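Local structure of cytochrome P450 268A2 Cyp268A2 (6BLD) at residues T76-F80 and R313-F319; L81-L87 and Q100-D106; D58-V64 and E330-F335. The protein is a bacterial cytochrome P450, a haem protein of mostly helical fold that here holds (3E,5E)-6,10-dimethylundeca-3,5,9-trien-2-one beside its haem. One frame throughout, in Å; residues are numbered along the deposited sequence.

Interaction 1 (T76-F80 and R313-F319); sequences TNEVF and RTAAADF. With HEM (protoporphyrin IX containing Fe), chain B.
Residues T76-F80 leave helix 67-75 in a tight turn, with V79 N and F80 N both hydrogen-bonded to T76 O (3.0 and 2.9 Å). F80 then pairs antiparallel with A315 at a non-hydrogen-bonded position, CA-CA 4.5 Å. Next to it, A316 N donates to V79 O at a short 2.5 Å. Strand 310-315 ends here, and the chain turns through A316 and A317 towards F319. The pairing adds the short edge strand 80-81 to the mixed beta sheet of the P450 fold. F80 (m) sets its ring edge against the face of F319 (t), a T-shaped pair with centroids 5.0 Å apart and planes at 70°. V79 CG1 packs on F319 CD2 at 3.7 Å. F80 CB meets R313 CB at 3.6 Å. The R313 side chain (chi1 and chi2 m, chi3 t) runs to the haem, where NH2 donates to propionate oxygen O2D of HEM at 2.8 Å. A water accepts from R313 NE (2.9 Å) and lies 3.0 Å from F80 O, to which it may donate.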
loop_
_atom_site.group_PDB
_atom_site.type_symbol
_atom_site.label_atom_id
_atom_site.label_comp_id
_atom_site.label_asym_id
_atom_site.label_seq_id
_atom_site.Cartn_x
_atom_site.Cartn_y
_atom_site.Cartn_z
ATOM N N THR A 76 6.327 -15.075 11.042
ATOM C CA THR A 76 5.748 -16.170 11.820
ATOM C C THR A 76 4.243 -16.272 11.551
ATOM O O THR A 76 3.404 -16.152 12.442
ATOM C CB THR A 76 6.042 -15.979 13.303
ATOM O OG1 THR A 76 7.362 -15.441 13.463
ATOM C CG2 THR A 76 5.952 -17.305 14.046
ATOM N N ASN A 77 3.916 -16.500 10.275
ATOM C CA ASN A 77 2.520 -16.569 9.855
ATOM C C ASN A 77 1.797 -17.783 10.423
ATOM O O ASN A 77 0.562 -17.785 10.468
ATOM C CB ASN A 77 2.425 -16.575 8.328
ATOM C CG ASN A 77 3.088 -17.788 7.707
ATOM O OD1 ASN A 77 4.311 -17.849 7.590
ATOM N ND2 ASN A 77 2.280 -18.762 7.303
ATOM N N GLU A 78 2.529 -18.816 10.847
ATOM C CA GLU A 78 1.891 -19.958 11.491
ATOM C C GLU A 78 1.298 -19.591 12.845
ATOM O O GLU A 78 0.411 -20.299 13.335
ATOM C CB GLU A 78 2.892 -21.104 11.647
ATOM C CG GLU A 78 3.962 -20.858 12.700
ATOM C CD GLU A 78 5.301 -20.480 12.097
ATOM O OE1 GLU A 78 6.335 -20.987 12.583
ATOM O OE2 GLU A 78 5.321 -19.678 11.140
ATOM N N VAL A 79 1.767 -18.508 13.454
ATOM C CA VAL A 79 1.207 -17.993 14.697
ATOM C C VAL A 79 0.289 -16.804 14.439
ATOM O O VAL A 79 -0.832 -16.752 14.944
ATOM C CB VAL A 79 2.341 -17.621 15.678
ATOM C CG1 VAL A 79 1.813 -16.737 16.799
ATOM C CG2 VAL A 79 2.995 -18.877 16.239
ATOM N N PHE A 80 0.747 -15.843 13.640
ATOM C CA PHE A 80 -0.006 -14.624 13.351
ATOM C C PHE A 80 -0.684 -14.792 11.994
ATOM O O PHE A 80 -0.055 -14.627 10.945
ATOM C CB PHE A 80 0.912 -13.408 13.389
ATOM C CG PHE A 80 1.622 -13.236 14.701
ATOM C CD1 PHE A 80 0.973 -12.667 15.785
ATOM C CD2 PHE A 80 2.931 -13.661 14.857
ATOM C CE1 PHE A 80 1.621 -12.514 16.997
ATOM C CE2 PHE A 80 3.584 -13.510 16.065
ATOM C CZ PHE A 80 2.928 -12.937 17.137
ATOM N N ARG A 313 -2.756 -8.865 12.093
ATOM C CA ARG A 313 -2.826 -10.316 12.097
ATOM C C ARG A 313 -3.649 -10.756 13.300
ATOM O O ARG A 313 -3.954 -9.960 14.194
ATOM C CB ARG A 313 -1.429 -10.957 12.141
ATOM C CG ARG A 313 -0.492 -10.534 11.015
ATOM C CD ARG A 313 -0.815 -11.265 9.724
ATOM N NE ARG A 313 0.210 -11.071 8.703
ATOM C CZ ARG A 313 0.149 -10.144 7.752
ATOM N NH1 ARG A 313 -0.886 -9.316 7.696
ATOM N NH2 ARG A 313 1.126 -10.041 6.858
ATOM N N THR A 314 -4.012 -12.037 13.314
ATOM C CA THR A 314 -4.708 -12.652 14.437
ATOM C C THR A 314 -3.864 -13.803 14.965
ATOM O O THR A 314 -3.444 -14.674 14.195
ATOM C CB THR A 314 -6.097 -13.158 14.029
ATOM O OG1 THR A 314 -6.795 -12.131 13.314
ATOM C CG2 THR A 314 -6.905 -13.543 15.259
ATOM N N ALA A 315 -3.614 -13.803 16.271
ATOM C CA ALA A 315 -2.776 -14.833 16.871
ATOM C C ALA A 315 -3.518 -16.163 16.907
ATOM O O ALA A 315 -4.658 -16.239 17.373
ATOM C CB ALA A 315 -2.351 -14.423 18.280
ATOM N N ALA A 316 -2.870 -17.213 16.401
ATOM C CA ALA A 316 -3.441 -18.552 16.464
ATOM C C ALA A 316 -3.120 -19.257 17.772
ATOM O O ALA A 316 -3.808 -20.219 18.129
ATOM C CB ALA A 316 -2.943 -19.397 15.290
ATOM N N ALA A 317 -2.097 -18.800 18.486
ATOM C CA ALA A 317 -1.698 -19.393 19.751
ATOM C C ALA A 317 -1.016 -18.321 20.588
ATOM O O ALA A 317 -0.681 -17.240 20.097
ATOM C CB ALA A 317 -0.775 -20.597 19.540
ATOM N N ASP A 318 -0.818 -18.633 21.866
ATOM C CA ASP A 318 -0.114 -17.718 22.752
ATOM C C ASP A 318 1.315 -17.515 22.269
ATOM O O ASP A 318 2.013 -18.477 21.935
ATOM C CB ASP A 318 -0.124 -18.254 24.184
ATOM C CG ASP A 318 -1.509 -18.247 24.800
ATOM O OD1 ASP A 318 -2.460 -17.787 24.130
ATOM O OD2 ASP A 318 -1.647 -18.700 25.955
ATOM N N PHE A 319 1.750 -16.257 22.227
ATOM C CA PHE A 319 3.068 -15.918 21.710
ATOM C C PHE A 319 3.658 -14.771 22.515
ATOM O O PHE A 319 2.986 -13.763 22.754
ATOM C CB PHE A 319 3.000 -15.540 20.226
ATOM C CG PHE A 319 4.338 -15.502 19.547
ATOM C CD1 PHE A 319 5.085 -14.337 19.521
ATOM C CD2 PHE A 319 4.851 -16.634 18.935
ATOM C CE1 PHE A 319 6.318 -14.299 18.896
ATOM C CE2 PHE A 319 6.082 -16.603 18.308
ATOM C CZ PHE A 319 6.816 -15.434 18.289
HETATM C CHA HEM B . 1.092 -7.037 -0.533
HETATM C CHB HEM B . 0.280 -6.056 -5.218
HETATM C CHC HEM B . 3.032 -2.069 -4.861
HETATM C CHD HEM B . 3.071 -2.642 -0.031
HETATM C C1A HEM B . 0.638 -7.130 -1.832
HETATM C C2A HEM B . -0.198 -8.181 -2.378
HETATM C C3A HEM B . -0.419 -7.913 -3.666
HETATM C C4A HEM B . 0.264 -6.676 -3.990
HETATM C CMA HEM B . -1.257 -8.768 -4.642
HETATM C CAA HEM B . -0.727 -9.406 -1.602
HETATM C CBA HEM B . 0.367 -10.469 -1.568
HETATM C CGA HEM B . -0.039 -11.603 -0.663
HETATM O O1A HEM B . 0.557 -12.705 -0.779
HETATM O O2A HEM B . -0.964 -11.409 0.168
HETATM C C1B HEM B . 1.004 -4.931 -5.549
HETATM C C2B HEM B . 1.189 -4.410 -6.884
HETATM C C3B HEM B . 1.946 -3.317 -6.811
HETATM C C4B HEM B . 2.274 -3.089 -5.408
HETATM C CMB HEM B . 0.618 -5.016 -8.185
HETATM C CAB HEM B . 2.344 -2.499 -8.062
HETATM C CBB HEM B . 3.193 -1.472 -8.018
HETATM C C1C HEM B . 3.291 -1.877 -3.517
HETATM C C2C HEM B . 4.100 -0.819 -2.939
HETATM C C3C HEM B . 4.097 -0.982 -1.601
HETATM C C4C HEM B . 3.303 -2.150 -1.297
HETATM C CMC HEM B . 4.794 0.282 -3.775
HETATM C CAC HEM B . 4.795 -0.162 -0.491
HETATM C CBC HEM B . 5.722 0.770 -0.727
HETATM C C1D HEM B . 2.559 -3.885 0.267
HETATM C C2D HEM B . 2.445 -4.473 1.584
HETATM C C3D HEM B . 1.896 -5.686 1.451
HETATM C C4D HEM B . 1.646 -5.912 0.038
HETATM C CMD HEM B . 2.882 -3.798 2.903
HETATM C CAD HEM B . 1.591 -6.681 2.594
HETATM C CBD HEM B . 2.882 -7.384 3.003
HETATM C CGD HEM B . 2.640 -8.324 4.156
HETATM O O1D HEM B . 3.625 -8.939 4.643
HETATM O O2D HEM B . 1.468 -8.460 4.592
HETATM N NA HEM B . 0.899 -6.227 -2.847
HETATM N NB HEM B . 1.679 -4.101 -4.674
HETATM N NC HEM B . 2.824 -2.669 -2.484
HETATM N ND HEM B . 2.064 -4.790 -0.650
HETATM FE FE HEM B . 2.077 -4.557 -2.687
HETATM O O HOH W 1 2.088 -12.973 9.751
#

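Interaction 2 (L81-L87 and Q100-D106); sequences LSGNGVL and QSFLAMD. With HEM (protoporphyrin IX containing Fe), chain B; DXJ ((3E,5E)-6,10-dimethylundeca-3,5,9-trien-2-one), chain C.
Two parts of the B-C loop of the P450 fold, between helices 67-75 and 109-117, meet beside the haem and the bound DXJ. L81-L87 leaves edge strand 80-81 and makes a type I turn from S82 to G85, closed by G85 N to S82 O at 3.3 Å. G85 has positive phi (102°), where a CB would press on the preceding carbonyl. Q100-D106 lies just before helix 109-117, with L103 N hydrogen-bonded to Q100 O at 3.2 Å. The backbones come closest at S82-A104 (CA-CA 4.9 Å) and G83-M105 (4.2 Å). Q100 (m) puts OE1 3.4 Å from V86 CG2. A water bridges Q100 OE1 (2.6 Å) and V86 N (2.8 Å), while Q100 NE2 lies 3.4 Å from DXJ C08. F102 turns to the haem, its CE1 3.4 Å from HEM CGA. L103 (t) touches both ligands: its CA is 3.4 Å from HEM O2A and its CD2 3.6 Å from DXJ C06. The same CD2 packs on V86 CG2 at 3.8 Å. L103 O and S82 OG share a water, each at 2.7 Å. A104 CB faces V86 CG1 at 4.2 Å. A104 O receives a CA-H...O contact from G83 CA at 3.5 Å. The CA-CB bond of M105 points away from L81-L87, and its side chain packs on H110 and L113 of helix 109-117. D106 (m) grips the start of the turn with its carboxylate: OD1 accepts from S82 N and OD2 from G83 N, each at 2.8 Å.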
loop_
_atom_site.group_PDB
_atom_site.type_symbol
_atom_site.label_atom_id
_atom_site.label_comp_id
_atom_site.label_asym_id
_atom_site.label_seq_id
_atom_site.Cartn_x
_atom_site.Cartn_y
_atom_site.Cartn_z
ATOM N N LEU A 81 -1.974 -15.109 12.023
ATOM C CA LEU A 81 -2.721 -15.467 10.829
ATOM C C LEU A 81 -3.255 -14.235 10.110
ATOM O O LEU A 81 -3.510 -13.192 10.717
ATOM C CB LEU A 81 -3.891 -16.386 11.180
ATOM C CG LEU A 81 -3.607 -17.554 12.121
ATOM C CD1 LEU A 81 -4.908 -18.260 12.466
ATOM C CD2 LEU A 81 -2.620 -18.517 11.487
ATOM N N SER A 82 -3.431 -14.377 8.797
ATOM C CA SER A 82 -4.084 -13.371 7.974
ATOM C C SER A 82 -5.515 -13.743 7.610
ATOM O O SER A 82 -6.263 -12.880 7.139
ATOM C CB SER A 82 -3.280 -13.134 6.687
ATOM O OG SER A 82 -2.044 -12.497 6.960
ATOM N N GLY A 83 -5.912 -14.997 7.826
ATOM C CA GLY A 83 -7.216 -15.489 7.421
ATOM C C GLY A 83 -8.388 -14.985 8.232
ATOM O O GLY A 83 -9.531 -15.317 7.904
ATOM N N ASN A 84 -8.148 -14.200 9.281
ATOM C CA ASN A 84 -9.214 -13.597 10.072
ATOM C C ASN A 84 -9.263 -12.083 9.887
ATOM O O ASN A 84 -9.738 -11.359 10.765
ATOM C CB ASN A 84 -9.052 -13.950 11.550
ATOM C CG ASN A 84 -8.991 -15.445 11.790
ATOM O OD1 ASN A 84 -7.972 -15.971 12.237
ATOM N ND2 ASN A 84 -10.084 -16.139 11.494
ATOM N N GLY A 85 -8.779 -11.598 8.756
ATOM C CA GLY A 85 -8.739 -10.176 8.485
ATOM C C GLY A 85 -7.352 -9.596 8.688
ATOM O O GLY A 85 -6.590 -10.020 9.566
ATOM N N VAL A 86 -7.013 -8.605 7.860
ATOM C CA VAL A 86 -5.702 -7.968 7.903
ATOM C C VAL A 86 -5.781 -6.458 8.063
ATOM O O VAL A 86 -4.742 -5.810 8.201
ATOM C CB VAL A 86 -4.864 -8.324 6.656
ATOM C CG1 VAL A 86 -4.614 -9.819 6.594
ATOM C CG2 VAL A 86 -5.555 -7.833 5.389
ATOM N N LEU A 87 -6.975 -5.873 8.061
ATOM C CA LEU A 87 -7.116 -4.426 8.156
ATOM C C LEU A 87 -7.136 -3.977 9.613
ATOM O O LEU A 87 -7.675 -4.665 10.485
ATOM C CB LEU A 87 -8.387 -3.963 7.441
ATOM C CG LEU A 87 -8.342 -4.037 5.911
ATOM C CD1 LEU A 87 -9.471 -3.227 5.290
ATOM C CD2 LEU A 87 -6.992 -3.574 5.378
ATOM N N GLN A 100 -10.516 -8.391 -0.355
ATOM C CA GLN A 100 -9.256 -8.808 0.256
ATOM C C GLN A 100 -8.544 -9.883 -0.559
ATOM O O GLN A 100 -7.316 -9.837 -0.703
ATOM C CB GLN A 100 -9.505 -9.297 1.683
ATOM C CG GLN A 100 -10.063 -8.232 2.622
ATOM C CD GLN A 100 -9.172 -7.006 2.722
ATOM O OE1 GLN A 100 -8.200 -6.990 3.478
ATOM N NE2 GLN A 100 -9.501 -5.970 1.958
ATOM N N SER A 101 -9.285 -10.852 -1.082
ATOM C CA SER A 101 -8.737 -11.962 -1.889
ATOM C C SER A 101 -7.706 -12.702 -1.029
ATOM O O SER A 101 -7.921 -12.875 0.180
ATOM C CB SER A 101 -8.213 -11.430 -3.206
ATOM O OG SER A 101 -7.719 -12.480 -4.019
ATOM N N PHE A 102 -6.584 -13.145 -1.598
ATOM C CA PHE A 102 -5.625 -13.932 -0.831
ATOM C C PHE A 102 -4.766 -13.090 0.103
ATOM O O PHE A 102 -3.941 -13.655 0.829
ATOM C CB PHE A 102 -4.730 -14.760 -1.765
ATOM C CG PHE A 102 -3.924 -13.943 -2.739
ATOM C CD1 PHE A 102 -2.739 -13.336 -2.349
ATOM C CD2 PHE A 102 -4.336 -13.807 -4.053
ATOM C CE1 PHE A 102 -1.995 -12.594 -3.243
ATOM C CE2 PHE A 102 -3.593 -13.068 -4.954
ATOM C CZ PHE A 102 -2.422 -12.459 -4.549
ATOM N N LEU A 103 -4.926 -11.765 0.105
ATOM C CA LEU A 103 -4.234 -10.951 1.100
ATOM C C LEU A 103 -4.671 -11.334 2.509
ATOM O O LEU A 103 -3.842 -11.434 3.421
ATOM C CB LEU A 103 -4.486 -9.467 0.839
ATOM C CG LEU A 103 -3.935 -8.495 1.887
ATOM C CD1 LEU A 103 -2.426 -8.360 1.749
ATOM C CD2 LEU A 103 -4.609 -7.137 1.769
ATOM N N ALA A 104 -5.965 -11.562 2.701
ATOM C CA ALA A 104 -6.512 -11.998 3.986
ATOM C C ALA A 104 -6.752 -13.502 3.996
ATOM O O ALA A 104 -7.823 -13.983 4.368
ATOM C CB ALA A 104 -7.795 -11.237 4.298
ATOM N N MET A 105 -5.744 -14.264 3.574
ATOM C CA MET A 105 -5.840 -15.711 3.499
ATOM C C MET A 105 -4.546 -16.332 4.000
ATOM O O MET A 105 -3.464 -15.756 3.855
ATOM C CB MET A 105 -6.117 -16.193 2.069
ATOM C CG MET A 105 -7.541 -15.964 1.589
ATOM S SD MET A 105 -7.839 -16.744 -0.010
ATOM C CE MET A 105 -9.384 -15.970 -0.484
ATOM N N ASP A 106 -4.669 -17.510 4.589
ATOM C CA ASP A 106 -3.535 -18.292 5.044
ATOM C C ASP A 106 -3.308 -19.477 4.116
ATOM O O ASP A 106 -4.190 -19.839 3.330
ATOM C CB ASP A 106 -3.768 -18.793 6.477
ATOM C CG ASP A 106 -3.834 -17.664 7.486
ATOM O OD1 ASP A 106 -2.885 -16.852 7.537
ATOM O OD2 ASP A 106 -4.836 -17.587 8.227
HETATM C CHA HEM B . 1.092 -7.037 -0.533
HETATM C CHB HEM B . 0.280 -6.056 -5.218
HETATM C CHC HEM B . 3.032 -2.069 -4.861
HETATM C CHD HEM B . 3.071 -2.642 -0.031
HETATM C C1A HEM B . 0.638 -7.130 -1.832
HETATM C C2A HEM B . -0.198 -8.181 -2.378
HETATM C C3A HEM B . -0.419 -7.913 -3.666
HETATM C C4A HEM B . 0.264 -6.676 -3.990
HETATM C CMA HEM B . -1.257 -8.768 -4.642
HETATM C CAA HEM B . -0.727 -9.406 -1.602
HETATM C CBA HEM B . 0.367 -10.469 -1.568
HETATM C CGA HEM B . -0.039 -11.603 -0.663
HETATM O O1A HEM B . 0.557 -12.705 -0.779
HETATM O O2A HEM B . -0.964 -11.409 0.168
HETATM C C1B HEM B . 1.004 -4.931 -5.549
HETATM C C2B HEM B . 1.189 -4.410 -6.884
HETATM C C3B HEM B . 1.946 -3.317 -6.811
HETATM C C4B HEM B . 2.274 -3.089 -5.408
HETATM C CMB HEM B . 0.618 -5.016 -8.185
HETATM C CAB HEM B . 2.344 -2.499 -8.062
HETATM C CBB HEM B . 3.193 -1.472 -8.018
HETATM C C1C HEM B . 3.291 -1.877 -3.517
HETATM C C2C HEM B . 4.100 -0.819 -2.939
HETATM C C3C HEM B . 4.097 -0.982 -1.601
HETATM C C4C HEM B . 3.303 -2.150 -1.297
HETATM C CMC HEM B . 4.794 0.282 -3.775
HETATM C CAC HEM B . 4.795 -0.162 -0.491
HETATM C CBC HEM B . 5.722 0.770 -0.727
HETATM C C1D HEM B . 2.559 -3.885 0.267
HETATM C C2D HEM B . 2.445 -4.473 1.584
HETATM C C3D HEM B . 1.896 -5.686 1.451
HETATM C C4D HEM B . 1.646 -5.912 0.038
HETATM C CMD HEM B . 2.882 -3.798 2.903
HETATM C CAD HEM B . 1.591 -6.681 2.594
HETATM C CBD HEM B . 2.882 -7.384 3.003
HETATM C CGD HEM B . 2.640 -8.324 4.156
HETATM O O1D HEM B . 3.625 -8.939 4.643
HETATM O O2D HEM B . 1.468 -8.460 4.592
HETATM N NA HEM B . 0.899 -6.227 -2.847
HETATM N NB HEM B . 1.679 -4.101 -4.674
HETATM N NC HEM B . 2.824 -2.669 -2.484
HETATM N ND HEM B . 2.064 -4.790 -0.650
HETATM FE FE HEM B . 2.077 -4.557 -2.687
HETATM C C10 DXJ C . -9.654 -2.683 0.444
HETATM C C13 DXJ C . -12.701 -0.853 1.870
HETATM C C01 DXJ C . -1.159 -3.699 0.017
HETATM C C02 DXJ C . -2.557 -3.112 -0.154
HETATM C C03 DXJ C . -3.589 -3.917 -0.309
HETATM C C04 DXJ C . -2.754 -1.596 -0.140
HETATM C C05 DXJ C . -4.999 -3.356 -0.480
HETATM C C06 DXJ C . -6.013 -4.052 0.426
HETATM C C07 DXJ C . -7.461 -3.754 0.043
HETATM C C08 DXJ C . -8.204 -2.986 0.815
HETATM C C09 DXJ C . -8.048 -4.355 -1.232
HETATM C C11 DXJ C . -10.449 -2.128 1.336
HETATM C C12 DXJ C . -11.904 -1.817 0.994
HETATM O O14 DXJ C . -12.414 -2.322 0.050
HETATM O O HOH W 2 -1.648 -10.790 4.919
HETATM O O HOH W 3 -10.213 -13.162 6.050
HETATM O O HOH W 4 -8.862 -8.049 5.770
#

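Interaction 3 (D58-V64 and E330-F335)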
loop_
_atom_site.group_PDB
_atom_site.type_symbol
_atom_site.label_atom_id
_atom_site.label_comp_id
_atom_site.label_asym_id
_atom_site.label_seq_id
_atom_site.Cartn_x
_atom_site.Cartn_y
_atom_site.Cartn_z
ATOM N N ASP A 58 -14.706 -7.142 19.662
ATOM C CA ASP A 58 -13.338 -6.662 19.534
ATOM C C ASP A 58 -12.893 -5.985 20.821
ATOM O O ASP A 58 -13.350 -4.869 21.110
ATOM C CB ASP A 58 -13.226 -5.693 18.359
ATOM C CG ASP A 58 -11.790 -5.437 17.952
ATOM O OD1 ASP A 58 -10.875 -5.975 18.609
ATOM O OD2 ASP A 58 -11.575 -4.696 16.970
ATOM N N PRO A 59 -12.022 -6.608 21.626
ATOM C CA PRO A 59 -11.568 -5.950 22.860
ATOM C C PRO A 59 -10.429 -4.981 22.643
ATOM O O PRO A 59 -10.190 -4.128 23.509
ATOM C CB PRO A 59 -11.134 -7.128 23.742
ATOM C CG PRO A 59 -10.674 -8.155 22.763
ATOM C CD PRO A 59 -11.505 -7.982 21.508
ATOM N N GLY A 60 -9.732 -5.077 21.531
ATOM C CA GLY A 60 -8.635 -4.183 21.253
ATOM C C GLY A 60 -7.633 -4.849 20.326
ATOM O O GLY A 60 -7.991 -5.719 19.533
ATOM N N PHE A 61 -6.382 -4.415 20.450
ATOM C CA PHE A 61 -5.311 -4.924 19.606
ATOM C C PHE A 61 -3.975 -4.661 20.284
ATOM O O PHE A 61 -3.859 -3.806 21.165
ATOM C CB PHE A 61 -5.338 -4.280 18.214
ATOM C CG PHE A 61 -5.009 -2.812 18.215
ATOM C CD1 PHE A 61 -6.004 -1.866 18.399
ATOM C CD2 PHE A 61 -3.704 -2.376 18.031
ATOM C CE1 PHE A 61 -5.704 -0.514 18.402
ATOM C CE2 PHE A 61 -3.401 -1.028 18.034
ATOM C CZ PHE A 61 -4.401 -0.097 18.220
ATOM N N TRP A 62 -2.965 -5.410 19.850
ATOM C CA TRP A 62 -1.589 -5.213 20.280
ATOM C C TRP A 62 -0.870 -4.334 19.266
ATOM O O TRP A 62 -0.883 -4.625 18.066
ATOM C CB TRP A 62 -0.860 -6.550 20.421
ATOM C CG TRP A 62 -1.261 -7.349 21.621
ATOM C CD1 TRP A 62 -2.089 -8.433 21.644
ATOM C CD2 TRP A 62 -0.840 -7.137 22.973
ATOM N NE1 TRP A 62 -2.214 -8.907 22.929
ATOM C CE2 TRP A 62 -1.457 -8.128 23.763
ATOM C CE3 TRP A 62 -0.005 -6.203 23.594
ATOM C CZ2 TRP A 62 -1.264 -8.211 25.140
ATOM C CZ3 TRP A 62 0.185 -6.288 24.961
ATOM C CH2 TRP A 62 -0.441 -7.285 25.718
ATOM N N ALA A 63 -0.242 -3.265 19.747
ATOM C CA ALA A 63 0.491 -2.346 18.886
ATOM C C ALA A 63 1.942 -2.799 18.783
ATOM O O ALA A 63 2.640 -2.899 19.796
ATOM C CB ALA A 63 0.406 -0.918 19.423
ATOM N N VAL A 64 2.392 -3.071 17.560
ATOM C CA VAL A 64 3.755 -3.512 17.285
ATOM C C VAL A 64 4.467 -2.372 16.571
ATOM O O VAL A 64 4.166 -2.070 15.409
ATOM C CB VAL A 64 3.784 -4.796 16.446
ATOM C CG1 VAL A 64 5.217 -5.200 16.154
ATOM C CG2 VAL A 64 3.046 -5.910 17.162
ATOM N N GLU A 330 -6.166 -12.871 19.651
ATOM C CA GLU A 330 -6.030 -11.431 19.806
ATOM C C GLU A 330 -5.452 -10.807 18.540
ATOM O O GLU A 330 -4.659 -11.425 17.824
ATOM C CB GLU A 330 -5.148 -11.099 21.012
ATOM C CG GLU A 330 -5.769 -11.505 22.346
ATOM C CD GLU A 330 -5.028 -10.940 23.544
ATOM O OE1 GLU A 330 -3.780 -10.899 23.515
ATOM O OE2 GLU A 330 -5.697 -10.546 24.525
ATOM N N LYS A 331 -5.866 -9.573 18.268
ATOM C CA LYS A 331 -5.405 -8.859 17.087
ATOM C C LYS A 331 -4.035 -8.239 17.333
ATOM O O LYS A 331 -3.750 -7.735 18.423
ATOM C CB LYS A 331 -6.407 -7.773 16.695
ATOM C CG LYS A 331 -7.724 -8.310 16.160
ATOM C CD LYS A 331 -8.651 -7.182 15.738
ATOM C CE LYS A 331 -10.003 -7.716 15.295
ATOM N NZ LYS A 331 -10.883 -6.632 14.777
ATOM N N VAL A 332 -3.188 -8.277 16.306
ATOM C CA VAL A 332 -1.816 -7.785 16.376
ATOM C C VAL A 332 -1.587 -6.880 15.174
ATOM O O VAL A 332 -1.621 -7.348 14.032
ATOM C CB VAL A 332 -0.797 -8.938 16.393
ATOM C CG1 VAL A 332 0.618 -8.397 16.385
ATOM C CG2 VAL A 332 -1.024 -9.836 17.607
ATOM N N VAL A 333 -1.352 -5.595 15.426
ATOM C CA VAL A 333 -1.281 -4.585 14.375
ATOM C C VAL A 333 0.165 -4.146 14.194
ATOM O O VAL A 333 0.841 -3.788 15.166
ATOM C CB VAL A 333 -2.181 -3.380 14.694
ATOM C CG1 VAL A 333 -2.049 -2.313 13.610
ATOM C CG2 VAL A 333 -3.625 -3.833 14.834
ATOM N N MET A 334 0.629 -4.157 12.948
ATOM C CA MET A 334 1.978 -3.739 12.590
ATOM C C MET A 334 1.938 -2.305 12.079
ATOM O O MET A 334 1.184 -1.993 11.151
ATOM C CB MET A 334 2.550 -4.668 11.520
ATOM C CG MET A 334 2.717 -6.104 11.973
ATOM S SD MET A 334 3.646 -7.077 10.783
ATOM C CE MET A 334 2.381 -8.019 9.978
ATOM N N PHE A 335 2.736 -1.434 12.689
ATOM C CA PHE A 335 2.784 -0.022 12.315
ATOM C C PHE A 335 4.066 0.209 11.520
ATOM O O PHE A 335 5.126 0.502 12.076
ATOM C CB PHE A 335 2.694 0.866 13.549
ATOM C CG PHE A 335 1.349 0.824 14.216
ATOM C CD1 PHE A 335 0.322 1.640 13.777
ATOM C CD2 PHE A 335 1.108 -0.041 15.273
ATOM C CE1 PHE A 335 -0.924 1.604 14.383
ATOM C CE2 PHE A 335 -0.133 -0.083 15.884
ATOM C CZ PHE A 335 -1.151 0.741 15.437
HETATM O O HOH W 5 -7.813 -8.400 19.955
#
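Strands 61-64 and 331-335 run parallel in the mixed beta sheet of the P450 fold, their axes 4.5 Å apart at closest approach and 26° off alignment. Backbone hydrogen bonds alternate: W62 N to K331 O, V333 N to W62 O, V64 N to V333 O and F335 N to V64 O. Side chains divide between the two faces. W62, V64, V332 and M334 share one. There V64 (t) brings CG2 to 3.6 Å from V332 CG1, and M334 reaches I70 and S74 of helix 67-75. W62 (m) swings its indole so that NE1 donates to E330 OE1 at 2.6 Å; E330 also forms a salt bridge with R9. A63 and V333 lie on the other face. F61 takes the p rotamer, which brings CD2 to 3.5 Å from V333 CG2. F335 (m) sets CE2 3.7 Å from A63 CB, and F88 meets both phenyl rings edge-to-face. Before the strand, D58 OD1 accepts from G60 N, an Asx turn. A water joins G60 O to K331 N. K331 is fully extended beyond chi1. Its NZ makes a salt bridge, weak as a hydrogen bond, with D58 OD2 at 3.0 Å; this oxygen also accepts from N90 ND2.

The contacts nest along the chain: interaction 3 closes the widest loop, interaction 1 lies within it and interaction 2 within that. Interactions 1 and 3 share one mixed sheet, with centres 12 Å apart. Strand 310-315 lies between strands 80-81 and 331-335, and R313 N probably bonds to V332 O (2.7 Å). Interaction 2 continues from the edge strand, its centre about 13 Å from that of interaction 1, and L81 N probably bonds to T314 O (2.7 Å). Interactions 2 and 3 do not touch; their nearest atoms are about 6 Å apart. The series thus runs from the sheet to the haem, which interactions 1 and 2 both contact. Interaction 2 also reaches DXJ.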